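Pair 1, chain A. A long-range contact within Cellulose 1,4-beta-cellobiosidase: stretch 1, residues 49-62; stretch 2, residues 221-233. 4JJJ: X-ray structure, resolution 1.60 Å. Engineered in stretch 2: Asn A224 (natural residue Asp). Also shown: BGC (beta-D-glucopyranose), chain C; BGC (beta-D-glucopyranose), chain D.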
# COMPACT_ATOMS: atom_id res chain seq x y z
N THR A 49 -0.11 -9.49 2.44
CA THR A 49 -0.33 -8.33 1.60
C THR A 49 0.61 -8.33 0.44
O THR A 49 1.73 -8.91 0.51
CB THR A 49 -0.07 -7.00 2.35
OG1 THR A 49 1.25 -7.01 2.89
CG2 THR A 49 -1.07 -6.89 3.50
N SER A 50 0.24 -7.62 -0.60
CA SER A 50 1.15 -7.41 -1.69
C SER A 50 2.35 -6.58 -1.19
O SER A 50 3.49 -6.73 -1.69
CB SER A 50 0.45 -6.84 -2.93
OG SER A 50 -0.10 -5.60 -2.63
N GLU A 51 2.14 -5.73 -0.21
CA GLU A 51 3.20 -5.07 0.45
C GLU A 51 4.25 -6.09 0.93
O GLU A 51 5.44 -5.91 0.74
CB GLU A 51 2.62 -4.22 1.60
CG GLU A 51 3.62 -3.77 2.66
CD GLU A 51 2.89 -3.02 3.73
OE1 GLU A 51 2.56 -3.62 4.78
OE2 GLU A 51 2.53 -1.81 3.48
N ALA A 52 3.81 -7.06 1.72
CA ALA A 52 4.76 -8.06 2.24
C ALA A 52 5.53 -8.73 1.16
O ALA A 52 6.73 -8.95 1.29
CB ALA A 52 4.06 -9.04 3.11
N PHE A 53 4.82 -9.07 0.06
CA PHE A 53 5.55 -9.68 -1.06
C PHE A 53 6.59 -8.78 -1.70
O PHE A 53 7.70 -9.22 -1.92
CB PHE A 53 4.57 -10.25 -2.14
CG PHE A 53 4.07 -11.61 -1.89
CD1 PHE A 53 4.82 -12.74 -2.32
CD2 PHE A 53 2.81 -11.85 -1.32
CE1 PHE A 53 4.33 -14.01 -2.13
CE2 PHE A 53 2.41 -13.14 -1.10
CZ PHE A 53 3.08 -14.19 -1.57
N SER A 54 6.30 -7.47 -1.76
CA SER A 54 7.30 -6.54 -2.30
C SER A 54 8.51 -6.47 -1.42
O SER A 54 9.64 -6.35 -1.89
CB SER A 54 6.69 -5.18 -2.59
OG SER A 54 6.29 -4.45 -1.46
N TYR A 55 8.32 -6.55 -0.09
CA TYR A 55 9.40 -6.56 0.84
C TYR A 55 10.19 -7.89 0.82
O TYR A 55 11.40 -7.90 1.00
CB TYR A 55 8.93 -6.23 2.27
CG TYR A 55 8.87 -4.76 2.54
CD1 TYR A 55 9.99 -4.09 3.06
CD2 TYR A 55 7.71 -4.02 2.31
CE1 TYR A 55 9.92 -2.75 3.32
CE2 TYR A 55 7.67 -2.62 2.55
CZ TYR A 55 8.73 -2.00 3.06
OH TYR A 55 8.74 -0.66 3.37
N TYR A 56 9.50 -8.99 0.54
CA TYR A 56 10.14 -10.30 0.40
C TYR A 56 11.09 -10.25 -0.78
O TYR A 56 12.25 -10.64 -0.70
CB TYR A 56 9.07 -11.36 0.25
CG TYR A 56 9.49 -12.81 0.08
CD1 TYR A 56 10.77 -13.28 0.39
CD2 TYR A 56 8.54 -13.72 -0.46
CE1 TYR A 56 11.09 -14.65 0.18
CE2 TYR A 56 8.85 -15.06 -0.67
CZ TYR A 56 10.14 -15.44 -0.38
OH TYR A 56 10.46 -16.79 -0.72
N LEU A 57 10.65 -9.64 -1.87
CA LEU A 57 11.53 -9.41 -3.05
C LEU A 57 12.73 -8.63 -2.58
O LEU A 57 13.90 -8.93 -2.93
CB LEU A 57 10.85 -8.70 -4.15
CG LEU A 57 9.68 -9.42 -4.77
CD1 LEU A 57 9.01 -8.53 -5.79
CD2 LEU A 57 10.09 -10.76 -5.43
N TRP A 58 12.50 -7.50 -1.87
CA TRP A 58 13.57 -6.62 -1.46
C TRP A 58 14.64 -7.36 -0.65
O TRP A 58 15.88 -7.20 -0.85
CB TRP A 58 13.06 -5.42 -0.68
CG TRP A 58 13.85 -4.19 -0.72
CD1 TRP A 58 15.11 -3.94 -1.23
CD2 TRP A 58 13.35 -2.91 -0.27
NE1 TRP A 58 15.42 -2.61 -1.10
CE2 TRP A 58 14.36 -1.95 -0.49
CE3 TRP A 58 12.14 -2.52 0.35
CZ2 TRP A 58 14.21 -0.59 -0.15
CZ3 TRP A 58 11.97 -1.15 0.69
CH2 TRP A 58 12.99 -0.20 0.41
N LEU A 59 14.18 -8.24 0.29
CA LEU A 59 15.10 -8.96 1.11
C LEU A 59 15.96 -9.91 0.29
O LEU A 59 17.18 -9.98 0.50
CB LEU A 59 14.30 -9.78 2.09
CG LEU A 59 15.08 -10.58 3.17
CD1 LEU A 59 15.66 -9.66 4.22
CD2 LEU A 59 14.19 -11.62 3.80
N GLU A 60 15.33 -10.63 -0.63
CA GLU A 60 16.10 -11.54 -1.47
C GLU A 60 16.97 -10.86 -2.47
O GLU A 60 18.00 -11.42 -2.84
CB GLU A 60 15.15 -12.60 -2.12
CG GLU A 60 14.38 -13.46 -1.12
CD GLU A 60 15.17 -14.36 -0.24
OE1 GLU A 60 16.42 -14.14 -0.05
OE2 GLU A 60 14.51 -15.26 0.32
N ALA A 61 16.61 -9.62 -2.86
CA ALA A 61 17.50 -8.93 -3.80
C ALA A 61 18.79 -8.55 -3.09
O ALA A 61 19.92 -8.66 -3.63
CB ALA A 61 16.78 -7.69 -4.40
N TYR A 62 18.70 -8.05 -1.86
CA TYR A 62 19.89 -7.75 -1.05
C TYR A 62 20.65 -9.04 -0.73
O TYR A 62 21.87 -9.02 -0.73
CB TYR A 62 19.58 -7.01 0.24
CG TYR A 62 19.73 -5.49 0.09
CD1 TYR A 62 18.65 -4.66 0.18
CD2 TYR A 62 20.97 -4.97 -0.13
CE1 TYR A 62 18.78 -3.29 0.06
CE2 TYR A 62 21.12 -3.59 -0.29
CZ TYR A 62 20.00 -2.74 -0.16
OH TYR A 62 20.05 -1.34 -0.37
N ASN A 221 -5.48 -3.77 -6.70
CA ASN A 221 -4.09 -3.54 -6.62
C ASN A 221 -3.80 -2.57 -5.45
O ASN A 221 -4.56 -1.64 -5.18
CB ASN A 221 -3.58 -2.80 -7.85
CG ASN A 221 -2.11 -2.93 -8.07
OD1 ASN A 221 -1.39 -1.94 -7.92
ND2 ASN A 221 -1.68 -4.09 -8.45
N ALA A 222 -2.57 -2.71 -4.91
CA ALA A 222 -1.96 -1.74 -3.97
C ALA A 222 -0.73 -1.17 -4.69
O ALA A 222 0.35 -1.74 -4.64
CB ALA A 222 -1.57 -2.51 -2.69
N PRO A 223 -0.89 -0.04 -5.36
CA PRO A 223 0.19 0.48 -6.23
C PRO A 223 1.46 0.82 -5.46
O PRO A 223 2.56 0.76 -6.02
CB PRO A 223 -0.45 1.74 -6.87
CG PRO A 223 -1.93 1.40 -6.87
CD PRO A 223 -2.16 0.62 -5.57
N ASN A 224 1.35 1.17 -4.21
CA ASN A 224 2.56 1.39 -3.37
C ASN A 224 3.45 0.14 -3.41
O ASN A 224 4.68 0.23 -3.53
CB ASN A 224 2.19 1.71 -1.92
CG ASN A 224 3.28 2.41 -1.12
OD1 ASN A 224 4.21 2.94 -1.59
ND2 ASN A 224 3.00 2.45 0.17
N ALA A 225 2.80 -1.04 -3.34
CA ALA A 225 3.50 -2.36 -3.34
C ALA A 225 3.98 -2.75 -4.73
O ALA A 225 5.16 -3.15 -4.79
CB ALA A 225 2.61 -3.45 -2.73
N ASP A 226 3.17 -2.62 -5.77
CA ASP A 226 3.66 -3.06 -7.08
C ASP A 226 4.78 -2.11 -7.55
O ASP A 226 5.74 -2.60 -8.09
CB ASP A 226 2.50 -3.17 -8.12
CG ASP A 226 1.67 -4.38 -7.94
OD1 ASP A 226 1.43 -4.81 -6.81
OD2 ASP A 226 1.11 -4.86 -8.91
N ALA A 227 4.74 -0.85 -7.19
CA ALA A 227 5.81 0.07 -7.57
C ALA A 227 7.06 -0.31 -6.80
O ALA A 227 8.19 -0.26 -7.30
CB ALA A 227 5.43 1.54 -7.28
N ARG A 228 6.93 -0.63 -5.50
CA ARG A 228 8.11 -1.10 -4.74
C ARG A 228 8.74 -2.36 -5.38
O ARG A 228 9.92 -2.48 -5.42
CB ARG A 228 7.69 -1.46 -3.31
CG ARG A 228 8.83 -1.74 -2.38
CD ARG A 228 8.42 -2.03 -0.96
NE ARG A 228 7.71 -0.87 -0.31
CZ ARG A 228 6.39 -0.85 -0.04
NH1 ARG A 228 5.57 -1.83 -0.35
NH2 ARG A 228 5.91 0.18 0.59
N ALA A 229 7.97 -3.32 -5.84
CA ALA A 229 8.46 -4.53 -6.51
C ALA A 229 9.30 -4.15 -7.76
O ALA A 229 10.37 -4.67 -8.00
CB ALA A 229 7.32 -5.38 -6.88
N VAL A 230 8.87 -3.17 -8.53
CA VAL A 230 9.65 -2.64 -9.63
C VAL A 230 10.92 -1.97 -9.16
O VAL A 230 11.97 -2.26 -9.68
CB VAL A 230 8.82 -1.61 -10.47
CG1 VAL A 230 9.70 -0.92 -11.56
CG2 VAL A 230 7.59 -2.28 -11.11
N GLN A 231 10.87 -1.14 -8.15
CA GLN A 231 12.02 -0.54 -7.58
C GLN A 231 13.06 -1.58 -7.11
O GLN A 231 14.25 -1.43 -7.34
CB GLN A 231 11.56 0.31 -6.37
CG GLN A 231 12.63 0.87 -5.55
CD GLN A 231 12.14 1.45 -4.24
OE1 GLN A 231 10.98 1.31 -3.91
NE2 GLN A 231 13.03 2.16 -3.50
N VAL A 232 12.59 -2.65 -6.50
CA VAL A 232 13.49 -3.74 -6.04
C VAL A 232 14.25 -4.32 -7.24
O VAL A 232 15.48 -4.52 -7.19
CB VAL A 232 12.74 -4.88 -5.30
CG1 VAL A 232 13.66 -6.09 -5.15
CG2 VAL A 232 12.19 -4.32 -4.03
N MET A 233 13.54 -4.47 -8.38
CA MET A 233 14.17 -5.09 -9.51
C MET A 233 15.12 -4.13 -10.19
O MET A 233 16.10 -4.57 -10.82
CB MET A 233 13.11 -5.65 -10.43
CG MET A 233 12.38 -6.82 -9.87
SD MET A 233 13.43 -8.15 -9.17
CE MET A 233 14.42 -8.43 -10.46
C2 BGC C . 0.99 -1.22 8.27
C3 BGC C . 1.27 -1.28 6.77
C4 BGC C . 0.55 -0.10 6.04
C5 BGC C . 0.78 1.26 6.75
C6 BGC C . -0.08 2.34 6.13
C1 BGC C . 1.30 0.14 8.85
O2 BGC C . 1.80 -2.18 8.94
O3 BGC C . 0.82 -2.57 6.29
O4 BGC C . 1.01 -0.06 4.68
O5 BGC C . 0.48 1.09 8.14
O6 BGC C . -1.45 1.99 6.19
C2 BGC D . -5.32 0.30 1.67
C3 BGC D . -6.77 -0.08 1.35
C4 BGC D . -6.86 -0.48 -0.09
C5 BGC D . -5.91 -1.58 -0.49
C6 BGC D . -5.98 -1.96 -1.96
C1 BGC D . -4.43 -0.80 1.14
O1 BGC D . -3.06 -0.43 1.34
O2 BGC D . -5.08 0.54 3.07
O3 BGC D . -7.56 1.11 1.58
O4 BGC D . -8.19 -1.10 -0.14
O5 BGC D . -4.58 -1.10 -0.23
O6 BGC D . -5.76 -0.77 -2.77
O HOH W 1 -0.78 -4.82 -5.23
O HOH W 2 3.17 -0.95 0.98
O HOH W 3 8.47 1.32 1.44

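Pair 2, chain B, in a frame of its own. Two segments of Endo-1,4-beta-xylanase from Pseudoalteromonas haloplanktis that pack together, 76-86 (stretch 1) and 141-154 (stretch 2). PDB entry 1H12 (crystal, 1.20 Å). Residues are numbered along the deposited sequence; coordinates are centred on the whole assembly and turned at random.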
# COMPACT_ATOMS: atom_id res chain seq x y z
N ARG B 76 9.13 8.24 -5.66
CA ARG B 76 7.69 8.32 -5.45
C ARG B 76 7.34 8.29 -3.97
O ARG B 76 7.98 7.63 -3.14
CB ARG B 76 7.01 7.18 -6.20
CG ARG B 76 7.20 7.32 -7.70
CD ARG B 76 6.62 6.22 -8.55
NE ARG B 76 7.03 6.47 -9.93
CZ ARG B 76 6.32 6.23 -11.00
NH1 ARG B 76 5.13 5.60 -10.94
NH2 ARG B 76 6.83 6.59 -12.17
N THR B 77 6.27 8.96 -3.60
CA THR B 77 5.78 8.97 -2.24
C THR B 77 5.27 7.61 -1.79
O THR B 77 5.46 7.25 -0.62
CB THR B 77 4.75 10.06 -1.97
OG1 THR B 77 3.71 9.95 -2.95
CG2 THR B 77 5.39 11.41 -1.99
N GLU B 78 4.61 6.85 -2.67
CA GLU B 78 4.17 5.52 -2.30
C GLU B 78 5.35 4.67 -1.84
O GLU B 78 5.37 4.15 -0.73
CB GLU B 78 3.39 4.88 -3.43
CG GLU B 78 1.96 5.40 -3.49
CD GLU B 78 1.19 4.97 -4.74
OE1 GLU B 78 1.78 4.39 -5.67
OE2 GLU B 78 -0.05 5.24 -4.80
N GLY B 79 6.36 4.57 -2.68
CA GLY B 79 7.49 3.72 -2.32
C GLY B 79 8.20 4.17 -1.06
O GLY B 79 8.64 3.35 -0.25
N GLN B 80 8.34 5.49 -0.90
CA GLN B 80 8.99 6.08 0.28
C GLN B 80 8.23 5.66 1.55
O GLN B 80 8.83 5.22 2.54
CB GLN B 80 9.06 7.57 0.13
CG GLN B 80 10.03 8.26 1.10
CD GLN B 80 11.51 8.14 0.59
OE1 GLN B 80 12.36 8.74 1.38
NE2 GLN B 80 11.76 7.51 -0.36
N SER B 81 6.90 5.84 1.52
CA SER B 81 6.07 5.56 2.66
C SER B 81 5.98 4.08 2.97
O SER B 81 5.94 3.68 4.15
CB SER B 81 4.68 6.18 2.43
OG SER B 81 3.91 5.45 1.48
N TRP B 82 5.98 3.25 1.95
CA TRP B 82 6.01 1.80 2.11
C TRP B 82 7.31 1.38 2.74
O TRP B 82 7.33 0.50 3.64
CB TRP B 82 5.77 1.09 0.78
CG TRP B 82 4.43 1.31 0.18
CD1 TRP B 82 3.28 1.65 0.82
CD2 TRP B 82 4.09 1.23 -1.21
NE1 TRP B 82 2.25 1.77 -0.09
CE2 TRP B 82 2.71 1.52 -1.33
CE3 TRP B 82 4.81 0.98 -2.38
CZ2 TRP B 82 2.05 1.55 -2.54
CZ3 TRP B 82 4.17 1.02 -3.59
CH2 TRP B 82 2.80 1.29 -3.66
N GLY B 83 8.42 1.98 2.32
CA GLY B 83 9.71 1.66 2.92
C GLY B 83 9.79 2.03 4.39
O GLY B 83 10.33 1.28 5.19
N MET B 84 9.24 3.19 4.75
CA MET B 84 9.17 3.56 6.16
C MET B 84 8.33 2.56 6.95
O MET B 84 8.66 2.20 8.09
CB MET B 84 8.58 4.97 6.31
CG MET B 84 9.57 6.08 5.94
SD MET B 84 8.79 7.68 5.74
CE MET B 84 8.01 7.88 7.36
N THR B 85 7.22 2.13 6.38
CA THR B 85 6.35 1.18 7.02
C THR B 85 7.08 -0.14 7.29
O THR B 85 7.02 -0.70 8.37
CB THR B 85 5.07 1.00 6.21
OG1 THR B 85 4.39 2.24 6.10
CG2 THR B 85 4.13 0.02 6.87
N ALA B 86 7.79 -0.62 6.27
CA ALA B 86 8.56 -1.83 6.46
C ALA B 86 9.59 -1.68 7.56
O ALA B 86 9.78 -2.57 8.41
CB ALA B 86 9.22 -2.23 5.14
N PRO B 141 -0.14 15.18 -5.23
CA PRO B 141 0.06 14.03 -4.36
C PRO B 141 -0.42 12.72 -4.96
O PRO B 141 -1.19 12.69 -5.91
CB PRO B 141 -0.79 14.39 -3.14
CG PRO B 141 -1.99 15.12 -3.75
CD PRO B 141 -1.39 15.93 -4.89
N ALA B 142 0.03 11.63 -4.35
CA ALA B 142 -0.54 10.29 -4.51
C ALA B 142 -1.03 9.94 -3.09
O ALA B 142 -0.23 9.49 -2.28
CB ALA B 142 0.45 9.29 -5.00
N PRO B 143 -2.31 10.24 -2.77
CA PRO B 143 -2.71 10.30 -1.35
C PRO B 143 -2.52 9.09 -0.48
O PRO B 143 -2.48 9.25 0.73
CB PRO B 143 -4.15 10.74 -1.44
CG PRO B 143 -4.17 11.67 -2.65
CD PRO B 143 -3.28 10.95 -3.63
N ASP B 144 -2.42 7.86 -1.02
CA ASP B 144 -2.05 6.77 -0.16
C ASP B 144 -0.64 6.85 0.38
O ASP B 144 -0.35 6.22 1.40
CB ASP B 144 -2.35 5.41 -0.77
CG ASP B 144 -1.55 5.04 -2.01
OD1 ASP B 144 -1.13 5.99 -2.74
OD2 ASP B 144 -1.37 3.83 -2.26
N GLY B 145 0.24 7.63 -0.25
CA GLY B 145 1.54 7.92 0.34
C GLY B 145 1.38 8.63 1.68
O GLY B 145 1.93 8.17 2.68
N GLU B 146 0.62 9.72 1.72
CA GLU B 146 0.37 10.40 2.98
C GLU B 146 -0.29 9.46 3.99
O GLU B 146 0.05 9.52 5.18
CB GLU B 146 -0.52 11.64 2.76
CG GLU B 146 0.17 12.83 2.11
CD GLU B 146 0.29 12.87 0.59
OE1 GLU B 146 0.15 11.78 -0.05
OE2 GLU B 146 0.52 13.97 0.07
N GLU B 147 -1.22 8.61 3.55
CA GLU B 147 -1.81 7.66 4.46
C GLU B 147 -0.77 6.77 5.13
O GLU B 147 -0.79 6.57 6.35
CB GLU B 147 -2.87 6.79 3.76
CG GLU B 147 -4.06 7.57 3.25
CD GLU B 147 -5.14 6.71 2.67
OE1 GLU B 147 -4.74 5.85 1.78
OE2 GLU B 147 -6.31 6.81 3.02
N TYR B 148 0.11 6.17 4.32
CA TYR B 148 1.17 5.33 4.86
C TYR B 148 2.16 6.13 5.69
O TYR B 148 2.67 5.62 6.69
CB TYR B 148 1.86 4.51 3.78
CG TYR B 148 1.22 3.19 3.44
CD1 TYR B 148 1.60 2.05 4.13
CD2 TYR B 148 0.27 3.07 2.45
CE1 TYR B 148 1.11 0.82 3.79
CE2 TYR B 148 -0.27 1.83 2.13
CZ TYR B 148 0.17 0.70 2.80
OH TYR B 148 -0.29 -0.56 2.48
N PHE B 149 2.49 7.38 5.29
CA PHE B 149 3.38 8.16 6.11
C PHE B 149 2.81 8.35 7.51
O PHE B 149 3.50 8.20 8.52
CB PHE B 149 3.66 9.57 5.54
CG PHE B 149 4.57 9.66 4.32
CD1 PHE B 149 5.78 8.98 4.25
CD2 PHE B 149 4.26 10.52 3.28
CE1 PHE B 149 6.63 9.15 3.19
CE2 PHE B 149 5.12 10.70 2.22
CZ PHE B 149 6.31 10.00 2.17
N ALA B 150 1.51 8.73 7.58
CA ALA B 150 0.89 8.93 8.89
C ALA B 150 0.91 7.66 9.71
O ALA B 150 1.23 7.67 10.91
CB ALA B 150 -0.53 9.41 8.71
N PHE B 151 0.54 6.55 9.08
CA PHE B 151 0.56 5.24 9.73
C PHE B 151 1.96 4.93 10.27
O PHE B 151 2.14 4.54 11.43
CB PHE B 151 0.10 4.18 8.74
CG PHE B 151 0.12 2.79 9.31
CD1 PHE B 151 -0.84 2.35 10.22
CD2 PHE B 151 1.10 1.90 8.93
CE1 PHE B 151 -0.80 1.11 10.77
CE2 PHE B 151 1.15 0.63 9.45
CZ PHE B 151 0.20 0.23 10.39
N ALA B 152 2.97 5.04 9.42
CA ALA B 152 4.30 4.70 9.81
C ALA B 152 4.83 5.58 10.94
O ALA B 152 5.47 5.09 11.88
CB ALA B 152 5.22 4.78 8.58
N LEU B 153 4.55 6.88 10.88
CA LEU B 153 4.98 7.83 11.89
C LEU B 153 4.33 7.57 13.25
O LEU B 153 4.98 7.67 14.31
CB LEU B 153 4.74 9.26 11.42
CG LEU B 153 5.67 9.72 10.30
CD1 LEU B 153 5.06 10.92 9.59
CD2 LEU B 153 7.06 10.06 10.82
N LEU B 154 3.03 7.23 13.26
CA LEU B 154 2.39 6.90 14.52
C LEU B 154 3.01 5.70 15.15
O LEU B 154 3.20 5.64 16.38
CB LEU B 154 0.89 6.66 14.31
CG LEU B 154 0.02 7.90 14.09
CD1 LEU B 154 -1.36 7.45 13.68
CD2 LEU B 154 -0.02 8.80 15.33
O HOH W 4 1.85 11.86 -2.16

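What separates the two contacts most sharply? It is the position held by Arg A228 in pair 1 and Tyr B148 in pair 2. Arg A228 makes the one direct hydrogen bond between the stretches of pair 1, its NH1 donating to OG of Ser A54 at 2.9 Å. Its CD lies over the face of the Tyr A55 ring, 4.0 Å from the ring centroid, so the same side chain packs and bonds at once. Pair 2 has no clear hydrogen bond between its stretches. There Tyr B148 offers its ring face to the edge of Trp B82, the match of Tyr A55: the planes stand at 84° and NE1 of Trp B82 comes 3.4 Å from CE2 of Tyr B148.

What geometry do they share? In each, two helices run side by side in nearly the same direction, at 12° in pair 1 and 17° in pair 2, with axes 8.3 and 7.9 Å apart at their closest. The central backbones superpose to 0.6 Å. Such close axes go with small residues where the backbones meet: CA of Glu A51 lies 4.7 Å from CA of Ala A225, and CA of Glu B78 lies 4.4 Å from CA of the matching Gly B145. A CB on Gly B145 would sit 2.9 Å from OG1 of Thr B77, a clash; Ala A225 has room for its CB, 3.5 Å from OG of Ser A50.

How is the hydroxyl one turn further on used? Ser A54 and Ser B81 match, and each OG donates to a carbonyl of its own helix, O of Glu A51 at 2.8 Å and O of Glu B78 at 3.0 Å. Ser A54 also accepts from Arg A228, whereas Ser B81 fits as a knob among Asp B144, Gly B145, Tyr B148 and Phe B149, its CB 3.8 Å from the centroid of the Phe B149 ring.

Where does the apolar bulk lie? Pair 1 places it at Val A232, whose CG1 reaches CB of Ala A61 and whose CG2 reaches CB of Trp A58, both at 3.6 Å. Its match is the smaller Ala B152. Pair 2 carries its bulk one turn earlier, at Phe B149, whose ring sits among Thr B77, Gln B80, Ser B81 and Met B84, with SD of Met B84 3.6 Å from CD1 of Phe B149; at the matching place pair 1 has Ala A229, its CB 3.7 Å from CD1 of Leu A57.

Does water join the helix starts? Water 1 bonds OG of Ser A50, N of Ala A222 and OD1 of Asp A226; water 4 repeats this with OG1 of Thr B77, N of Ala B142 and OE1 of Glu B146.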